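PDB 3NV9: malic enzyme from Entamoeba histolytica, which probably catalyses the oxidative decarboxylation of malate to pyruvate with a nicotinamide cofactor and has been linked to activation of the drug metronidazole. Local coordinates for residues A[395-400]-A[408-413]; A[207-212]-A[320-325]; A[118-123]-A[361-366]. One frame throughout, in Å; residues are numbered along the deposited sequence.

From the N terminus, residues 118-123 on helix 114-128 come first; their partner is 361-366 at the start of helix 363-372, with 237 residues between them, so interaction 3 closes the longest loop and joins the N-terminal malic enzyme domain to the NAD-binding domain. Nested inside that loop is interaction 2, where 207-212 on helix 193-213 packs over strand 322-325 within the nucleotide-binding domain. Interaction 1 opens only after interaction 3 has closed: it spans the short connection from helix 380-396 to helix 413-428. None cross. Interaction 1 still touches both others, through Ile399 against Asn208 and through Met408 against Val361 and Leu123, whereas interactions 2 and 3 stay about 10 Å apart at their nearest atoms.

Interaction 1. Residues A[395-400]-A[408-413]; sequences EKRGIN and MDEPGI
Arg397 sets CG between its own backbone N and carbonyl carbon (chi1 50°) and bends again at chi2, which carries the guanidinium across to Glu410; Glu410 keeps CG beside its backbone N and then reaches out fully extended. The two side chains cross at about a right angle, yet their flat ends are nearly coplanar, 25° apart. That makes a side-on, two-pronged salt bridge. Arg397 NE gives an almost straight bond (174°) to the syn lone pair of Glu410 OE2 at 2.9 Å, in the guanidinium plane. Arg397 NH2 reaches Glu410 OE1, also at 2.9 Å, from the syn side but somewhat out of the carboxylate plane.

Further bonds fix the guanidinium's rotation. Arg397 NH1 turns back to the carbonyl Gly398 O at 2.8 Å, approaching from above the carbonyl plane. NH2 also bonds to Asn403 OD1 and Ile405 O of the intervening loop; its three acceptors must share two N-H groups. Thr407 N donates to Glu410 OE1, so the carboxylate is held from its own side too.

The backbones remain well apart, Arg397 CA and Glu410 CA being 10.6 Å from each other. Arg397 sits just past the end of helix 380-396, and Glu410 starts a type I beta turn leading into helix 413-428. The result is a bidentate arginine-glutamate salt bridge near the surface, spanning the loop between these two helices in the NAD-binding domain.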
loop_
_atom_site.group_PDB
_atom_site.type_symbol
_atom_site.label_atom_id
_atom_site.label_comp_id
_atom_site.label_asym_id
_atom_site.label_seq_id
_atom_site.Cartn_x
_atom_site.Cartn_y
_atom_site.Cartn_z
ATOM N N GLU A 395 34.679 3.575 -4.754
ATOM C CA GLU A 395 36.113 3.821 -4.845
ATOM C C GLU A 395 36.859 3.686 -3.508
ATOM O O GLU A 395 37.977 3.233 -3.514
ATOM C CB GLU A 395 36.384 5.189 -5.444
ATOM C CG GLU A 395 37.841 5.603 -5.381
ATOM C CD GLU A 395 38.088 6.938 -6.041
ATOM O OE1 GLU A 395 37.167 7.824 -6.027
ATOM O OE2 GLU A 395 39.203 7.102 -6.590
ATOM N N LYS A 396 36.251 4.087 -2.387
ATOM C CA LYS A 396 36.831 3.933 -1.042
ATOM C C LYS A 396 37.148 2.466 -0.628
ATOM O O LYS A 396 38.126 2.209 0.066
ATOM C CB LYS A 396 35.828 4.434 -0.008
ATOM C CG LYS A 396 36.310 5.454 0.921
ATOM C CD LYS A 396 35.865 6.861 0.430
ATOM C CE LYS A 396 36.565 7.976 1.246
ATOM N NZ LYS A 396 36.938 9.203 0.401
ATOM N N ARG A 397 36.286 1.512 -0.965
ATOM C CA ARG A 397 36.625 0.118 -0.660
ATOM C C ARG A 397 37.313 -0.576 -1.831
ATOM O O ARG A 397 37.461 -1.785 -1.804
ATOM C CB ARG A 397 35.434 -0.712 -0.159
ATOM C CG ARG A 397 34.152 -0.623 -1.013
ATOM C CD ARG A 397 34.308 -1.130 -2.435
ATOM N NE ARG A 397 33.040 -1.620 -3.011
ATOM C CZ ARG A 397 32.784 -1.735 -4.317
ATOM N NH1 ARG A 397 33.701 -1.386 -5.224
ATOM N NH2 ARG A 397 31.597 -2.209 -4.715
ATOM N N GLY A 398 37.719 0.184 -2.858
ATOM C CA GLY A 398 38.381 -0.423 -4.011
ATOM C C GLY A 398 37.486 -0.724 -5.222
ATOM O O GLY A 398 36.478 -1.462 -5.119
ATOM N N ILE A 399 37.882 -0.166 -6.365
ATOM C CA ILE A 399 37.259 -0.438 -7.667
ATOM C C ILE A 399 38.268 -1.046 -8.659
ATOM O O ILE A 399 39.489 -0.933 -8.477
ATOM C CB ILE A 399 36.635 0.814 -8.305
ATOM C CG1 ILE A 399 37.685 1.953 -8.348
ATOM C CG2 ILE A 399 35.344 1.199 -7.545
ATOM C CD1 ILE A 399 37.295 3.145 -9.246
ATOM N N ASN A 400 37.738 -1.722 -9.678
ATOM C CA ASN A 400 38.528 -2.410 -10.668
ATOM C C ASN A 400 37.620 -2.729 -11.858
ATOM O O ASN A 400 36.408 -2.588 -11.730
ATOM C CB ASN A 400 39.245 -3.624 -10.066
ATOM C CG ASN A 400 38.303 -4.767 -9.671
ATOM O OD1 ASN A 400 38.147 -5.058 -8.487
ATOM N ND2 ASN A 400 37.733 -5.450 -10.641
ATOM N N MET A 408 24.005 -3.897 -4.289
ATOM C CA MET A 408 22.856 -3.988 -3.411
ATOM C C MET A 408 23.169 -4.713 -2.099
ATOM O O MET A 408 22.425 -4.582 -1.107
ATOM C CB MET A 408 21.659 -4.672 -4.092
ATOM C CG MET A 408 21.158 -3.957 -5.314
ATOM S SD MET A 408 19.577 -4.690 -5.781
ATOM C CE MET A 408 20.141 -6.153 -6.718
ATOM N N ASP A 409 24.286 -5.425 -2.075
ATOM C CA ASP A 409 24.790 -6.014 -0.836
ATOM C C ASP A 409 25.551 -5.052 0.137
ATOM O O ASP A 409 26.075 -5.496 1.151
ATOM C CB ASP A 409 25.754 -7.128 -1.212
ATOM C CG ASP A 409 25.806 -8.205 -0.154
ATOM O OD1 ASP A 409 24.762 -8.444 0.509
ATOM O OD2 ASP A 409 26.892 -8.760 0.052
ATOM N N GLU A 410 25.653 -3.770 -0.224
ATOM C CA GLU A 410 26.456 -2.778 0.547
ATOM C C GLU A 410 25.546 -1.651 1.127
ATOM O O GLU A 410 25.476 -0.559 0.623
ATOM C CB GLU A 410 27.596 -2.211 -0.286
ATOM C CG GLU A 410 28.682 -3.259 -0.708
ATOM C CD GLU A 410 29.760 -2.643 -1.656
ATOM O OE1 GLU A 410 29.416 -2.237 -2.796
ATOM O OE2 GLU A 410 30.944 -2.548 -1.267
ATOM N N PRO A 411 24.847 -1.976 2.206
ATOM C CA PRO A 411 23.821 -1.146 2.766
ATOM C C PRO A 411 24.305 0.227 3.200
ATOM O O PRO A 411 23.477 1.133 3.318
ATOM C CB PRO A 411 23.268 -1.979 3.935
ATOM C CG PRO A 411 24.376 -2.885 4.359
ATOM C CD PRO A 411 25.159 -3.159 3.043
ATOM N N GLY A 412 25.613 0.423 3.338
ATOM C CA GLY A 412 26.132 1.743 3.765
ATOM C C GLY A 412 26.046 2.739 2.624
ATOM O O GLY A 412 26.058 3.961 2.838
ATOM N N ILE A 413 25.984 2.245 1.381
ATOM C CA ILE A 413 25.772 3.170 0.262
ATOM C C ILE A 413 24.605 4.075 0.595
ATOM O O ILE A 413 24.610 5.284 0.283
ATOM C CB ILE A 413 25.383 2.390 -1.069
ATOM C CG1 ILE A 413 26.568 1.652 -1.675
ATOM C CG2 ILE A 413 24.812 3.316 -2.135
ATOM C CD1 ILE A 413 26.129 0.494 -2.600
#

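Interaction 2. Residues A[207-212]-A[320-325]; sequences LNALKL and KPIVFC
Ala209, Leu210, Ile322 and Phe324 make this a wholly apolar contact, buried between helix and sheet. At its centre the methyl of Ala209 faces the side chain of Ile322, chiefly its CD1 methyl: Ala209 CB lies 3.7 Å from Ile322 CD1, 4.0 Å from Ile322 CG1 and 4.2 Å from Ile322 CG2. Ile322 holds CG1 anti to its carbonyl carbon (chi1 -71°), and from there the chain runs on extended to put CD1 beneath the helix. Leu210 reaches the same methyl from one side, its side chain at about a right angle to that of Ile322, with Leu210 CD2 4.0 Å from Ile322 CD1. Two residues further along the strand, Phe324 makes a looser aromatic contact, Phe324 CZ being 4.4 Å from Ala209 CB on an oblique approach.

Backbone hydrogen bonding stays within each element or its sheet. In the helix, Lys211 N bonds to Leu207 O at 3.1 Å; in the sheet, Ile322 pairs with Asp296 and Leu298, and Val323 with Ile345. Ala209 also rests on Ile345, so the helix spans two adjacent strands.

A small alanine at the interface suits the close backbones, with Ala209 CA and Ile322 CA 7.0 Å apart. Segment 207-212 of helix 193-213 runs at 156° to strand 322-325, near antiparallel, their axes 10.1 Å apart. This is the helix-on-sheet layering of a Rossmann-type fold, here in the NAD-binding domain.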
loop_
_atom_site.group_PDB
_atom_site.type_symbol
_atom_site.label_atom_id
_atom_site.label_comp_id
_atom_site.label_asym_id
_atom_site.label_seq_id
_atom_site.Cartn_x
_atom_site.Cartn_y
_atom_site.Cartn_z
ATOM N N LEU A 207 31.629 7.391 -13.908
ATOM C CA LEU A 207 32.631 8.123 -13.110
ATOM C C LEU A 207 33.773 7.213 -12.745
ATOM O O LEU A 207 34.923 7.518 -13.044
ATOM C CB LEU A 207 32.007 8.747 -11.849
ATOM C CG LEU A 207 31.150 9.982 -12.131
ATOM C CD1 LEU A 207 30.532 10.466 -10.861
ATOM C CD2 LEU A 207 31.948 11.126 -12.815
ATOM N N ASN A 208 33.462 6.058 -12.164
ATOM C CA ASN A 208 34.514 5.099 -11.792
ATOM C C ASN A 208 35.222 4.397 -12.944
ATOM O O ASN A 208 36.457 4.241 -12.927
ATOM C CB ASN A 208 33.996 4.099 -10.803
ATOM C CG ASN A 208 33.858 4.709 -9.458
ATOM O OD1 ASN A 208 34.506 5.706 -9.177
ATOM N ND2 ASN A 208 33.011 4.151 -8.616
ATOM N N ALA A 209 34.434 3.989 -13.943
ATOM C CA ALA A 209 34.946 3.516 -15.230
ATOM C C ALA A 209 35.963 4.504 -15.808
ATOM O O ALA A 209 37.058 4.115 -16.174
ATOM C CB ALA A 209 33.776 3.239 -16.207
ATOM N N LEU A 210 35.625 5.785 -15.853
ATOM C CA LEU A 210 36.573 6.793 -16.333
ATOM C C LEU A 210 37.862 6.879 -15.513
ATOM O O LEU A 210 38.943 7.021 -16.097
ATOM C CB LEU A 210 35.931 8.168 -16.492
ATOM C CG LEU A 210 34.931 8.287 -17.640
ATOM C CD1 LEU A 210 34.391 9.654 -17.587
ATOM C CD2 LEU A 210 35.487 8.030 -19.048
ATOM N N LYS A 211 37.760 6.786 -14.187
ATOM C CA LYS A 211 38.957 6.748 -13.346
ATOM C C LYS A 211 39.809 5.548 -13.705
ATOM O O LYS A 211 41.015 5.671 -13.857
ATOM C CB LYS A 211 38.594 6.690 -11.860
ATOM C CG LYS A 211 38.428 8.062 -11.248
ATOM C CD LYS A 211 37.512 8.058 -10.067
ATOM C CE LYS A 211 37.170 9.498 -9.622
ATOM N NZ LYS A 211 38.239 9.999 -8.721
ATOM N N LEU A 212 39.184 4.386 -13.828
ATOM C CA LEU A 212 39.935 3.178 -14.156
ATOM C C LEU A 212 40.696 3.263 -15.474
ATOM O O LEU A 212 41.768 2.716 -15.553
ATOM C CB LEU A 212 39.038 1.935 -14.159
ATOM C CG LEU A 212 38.665 1.527 -12.737
ATOM C CD1 LEU A 212 37.354 0.702 -12.626
ATOM C CD2 LEU A 212 39.889 0.834 -12.094
ATOM N N LYS A 320 40.697 0.742 -24.399
ATOM C CA LYS A 320 39.950 0.359 -23.186
ATOM C C LYS A 320 38.444 0.741 -23.234
ATOM O O LYS A 320 37.931 1.601 -22.468
ATOM C CB LYS A 320 40.685 0.826 -21.908
ATOM C CG LYS A 320 42.038 0.102 -21.635
ATOM C CD LYS A 320 42.674 0.599 -20.311
ATOM C CE LYS A 320 43.915 -0.177 -19.910
ATOM N NZ LYS A 320 45.116 -0.052 -20.807
ATOM N N PRO A 321 37.718 0.120 -24.168
ATOM C CA PRO A 321 36.319 0.487 -24.266
ATOM C C PRO A 321 35.471 0.249 -22.971
ATOM O O PRO A 321 35.580 -0.793 -22.298
ATOM C CB PRO A 321 35.804 -0.403 -25.389
ATOM C CG PRO A 321 37.032 -0.830 -26.146
ATOM C CD PRO A 321 38.108 -0.895 -25.149
ATOM N N ILE A 322 34.650 1.238 -22.654
ATOM C CA ILE A 322 33.644 1.140 -21.650
ATOM C C ILE A 322 32.311 0.884 -22.368
ATOM O O ILE A 322 31.887 1.721 -23.143
ATOM C CB ILE A 322 33.554 2.445 -20.901
ATOM C CG1 ILE A 322 34.796 2.610 -20.029
ATOM C CG2 ILE A 322 32.298 2.516 -20.056
ATOM C CD1 ILE A 322 34.970 4.053 -19.573
ATOM N N VAL A 323 31.668 -0.251 -22.083
ATOM C CA VAL A 323 30.395 -0.603 -22.715
ATOM C C VAL A 323 29.307 -0.875 -21.676
ATOM O O VAL A 323 29.449 -1.800 -20.910
ATOM C CB VAL A 323 30.562 -1.867 -23.563
ATOM C CG1 VAL A 323 29.258 -2.285 -24.195
ATOM C CG2 VAL A 323 31.739 -1.682 -24.643
ATOM N N PHE A 324 28.228 -0.072 -21.649
ATOM C CA PHE A 324 27.075 -0.398 -20.796
ATOM C C PHE A 324 25.925 -0.957 -21.628
ATOM O O PHE A 324 25.403 -0.290 -22.492
ATOM C CB PHE A 324 26.627 0.811 -19.968
ATOM C CG PHE A 324 27.671 1.320 -18.982
ATOM C CD1 PHE A 324 28.858 0.602 -18.719
ATOM C CD2 PHE A 324 27.435 2.501 -18.262
ATOM C CE1 PHE A 324 29.782 1.097 -17.780
ATOM C CE2 PHE A 324 28.353 2.998 -17.327
ATOM C CZ PHE A 324 29.540 2.309 -17.101
ATOM N N CYS A 325 25.543 -2.200 -21.351
ATOM C CA CYS A 325 24.429 -2.867 -22.039
ATOM C C CYS A 325 23.381 -3.241 -20.991
ATOM O O CYS A 325 23.423 -4.339 -20.431
ATOM C CB CYS A 325 24.936 -4.142 -22.683
ATOM S SG CYS A 325 25.941 -3.854 -24.103
#

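Interaction 3. Residues A[118-123]-A[361-366]; sequences EGKALL and VGFPGI
Phe363 pushes its ring against helix 114-128, where Lys120 and Leu123, one turn apart, receive it. These hydrocarbon contacts make up most of the join. The ring gets there because Phe363 CG is set between the backbone N and carbonyl carbon (chi1 74°), sending the ring out from the first turn of its helix. Lys120 bends at chi2 and brings its CD beside the ring, Lys120 CD being 3.7 Å from Phe363 CE1. From Leu123 both the CB and a terminal methyl arrive: Leu123 CB and Leu123 CD1 each lie 4.0 Å from Phe363 CZ. Both side chains cross that of Phe363 at about a right angle, and both approaches to the ring are oblique. Pro364 adds a lighter touch, Pro364 CG being 4.3 Å from the carbonyl Leu123 O. Phe61 of the second subunit packs on Leu123, and Tyr65 of that subunit packs on Phe363.

Polar bonding lies around this apolar patch. Lys120 NZ runs past the ring to a hydrogen bond with Tyr65 OH of the second subunit; Asp193 and Glu168 form only long, weak ion pairs with it, and a glycerol molecule is weakly bound there. Gly362 is the N-cap residue of helix 363-372, whose first turn is closed by Ile366 N bonding to Gly362 O at 3.0 Å.

The contact therefore joins a helix of the N-terminal domain to one of the NAD-binding domain, beside the dimer interface. The glycerol, probably from the crystallisation liquor, may mark a pocket there, consistent with the interdomain cleft in which malic enzymes bind their substrate.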
loop_
_atom_site.group_PDB
_atom_site.type_symbol
_atom_site.label_atom_id
_atom_site.label_comp_id
_atom_site.label_asym_id
_atom_site.label_seq_id
_atom_site.Cartn_x
_atom_site.Cartn_y
_atom_site.Cartn_z
ATOM N N GLU A 118 6.530 -4.799 -6.990
ATOM C CA GLU A 118 6.744 -5.405 -5.659
ATOM C C GLU A 118 8.248 -5.593 -5.297
ATOM O O GLU A 118 8.643 -5.426 -4.166
ATOM C CB GLU A 118 5.942 -6.720 -5.518
ATOM C CG GLU A 118 5.686 -7.014 -4.102
ATOM C CD GLU A 118 4.911 -8.272 -3.847
ATOM O OE1 GLU A 118 4.877 -8.727 -2.661
ATOM O OE2 GLU A 118 4.362 -8.814 -4.811
ATOM N N GLY A 119 9.081 -5.956 -6.275
ATOM C CA GLY A 119 10.524 -6.061 -6.058
ATOM C C GLY A 119 11.093 -4.693 -5.748
ATOM O O GLY A 119 11.943 -4.572 -4.884
ATOM N N LYS A 120 10.610 -3.655 -6.430
ATOM C CA LYS A 120 11.028 -2.254 -6.113
ATOM C C LYS A 120 10.621 -1.900 -4.679
ATOM O O LYS A 120 11.394 -1.313 -3.957
ATOM C CB LYS A 120 10.391 -1.181 -7.053
ATOM C CG LYS A 120 10.651 -1.305 -8.554
ATOM C CD LYS A 120 12.029 -0.788 -8.928
ATOM C CE LYS A 120 12.148 -0.847 -10.475
ATOM N NZ LYS A 120 13.513 -0.302 -10.941
ATOM N N ALA A 121 9.399 -2.255 -4.285
ATOM C CA ALA A 121 8.950 -1.884 -2.966
ATOM C C ALA A 121 9.793 -2.654 -1.964
ATOM O O ALA A 121 10.112 -2.094 -0.928
ATOM C CB ALA A 121 7.506 -2.240 -2.774
ATOM N N LEU A 122 10.081 -3.954 -2.259
ATOM C CA LEU A 122 10.881 -4.810 -1.371
ATOM C C LEU A 122 12.251 -4.110 -1.152
ATOM O O LEU A 122 12.725 -3.961 0.004
ATOM C CB LEU A 122 11.091 -6.222 -1.976
ATOM C CG LEU A 122 12.211 -7.073 -1.320
ATOM C CD1 LEU A 122 11.786 -7.532 0.134
ATOM C CD2 LEU A 122 12.688 -8.313 -2.133
ATOM N N LEU A 123 12.830 -3.617 -2.250
ATOM C CA LEU A 123 14.160 -2.946 -2.169
ATOM C C LEU A 123 14.136 -1.598 -1.462
ATOM O O LEU A 123 15.119 -1.180 -0.844
ATOM C CB LEU A 123 14.773 -2.751 -3.551
ATOM C CG LEU A 123 15.110 -4.001 -4.355
ATOM C CD1 LEU A 123 15.600 -3.626 -5.804
ATOM C CD2 LEU A 123 16.087 -4.944 -3.601
ATOM N N VAL A 361 20.374 0.623 -7.045
ATOM C CA VAL A 361 21.527 1.100 -6.332
ATOM C C VAL A 361 21.581 2.669 -6.202
ATOM O O VAL A 361 22.558 3.249 -5.687
ATOM C CB VAL A 361 22.749 0.300 -6.921
ATOM C CG1 VAL A 361 23.665 1.078 -7.714
ATOM C CG2 VAL A 361 23.363 -0.604 -5.872
ATOM N N GLY A 362 20.506 3.344 -6.625
ATOM C CA GLY A 362 20.376 4.806 -6.521
ATOM C C GLY A 362 19.018 5.220 -5.971
ATOM O O GLY A 362 18.933 6.064 -5.087
ATOM N N PHE A 363 17.937 4.577 -6.398
ATOM C CA PHE A 363 16.615 5.002 -5.839
ATOM C C PHE A 363 16.394 4.940 -4.282
ATOM O O PHE A 363 15.743 5.842 -3.706
ATOM C CB PHE A 363 15.430 4.439 -6.649
ATOM C CG PHE A 363 15.159 2.947 -6.462
ATOM C CD1 PHE A 363 15.287 2.076 -7.527
ATOM C CD2 PHE A 363 14.666 2.449 -5.255
ATOM C CE1 PHE A 363 15.005 0.728 -7.394
ATOM C CE2 PHE A 363 14.338 1.106 -5.113
ATOM C CZ PHE A 363 14.539 0.229 -6.184
ATOM N N PRO A 364 16.951 3.912 -3.592
ATOM C CA PRO A 364 16.676 3.861 -2.140
ATOM C C PRO A 364 17.237 5.090 -1.437
ATOM O O PRO A 364 16.581 5.667 -0.534
ATOM C CB PRO A 364 17.372 2.570 -1.676
ATOM C CG PRO A 364 17.418 1.731 -2.924
ATOM C CD PRO A 364 17.618 2.697 -4.069
ATOM N N GLY A 365 18.403 5.504 -1.898
ATOM C CA GLY A 365 19.132 6.649 -1.335
ATOM C C GLY A 365 18.519 7.962 -1.782
ATOM O O GLY A 365 18.300 8.838 -0.968
ATOM N N ILE A 366 18.211 8.096 -3.069
ATOM C CA ILE A 366 17.503 9.315 -3.543
ATOM C C ILE A 366 16.172 9.587 -2.802
ATOM O O ILE A 366 15.975 10.657 -2.232
ATOM C CB ILE A 366 17.355 9.313 -5.088
ATOM C CG1 ILE A 366 18.730 9.343 -5.728
ATOM C CG2 ILE A 366 16.542 10.510 -5.612
ATOM C CD1 ILE A 366 18.753 8.911 -7.262
#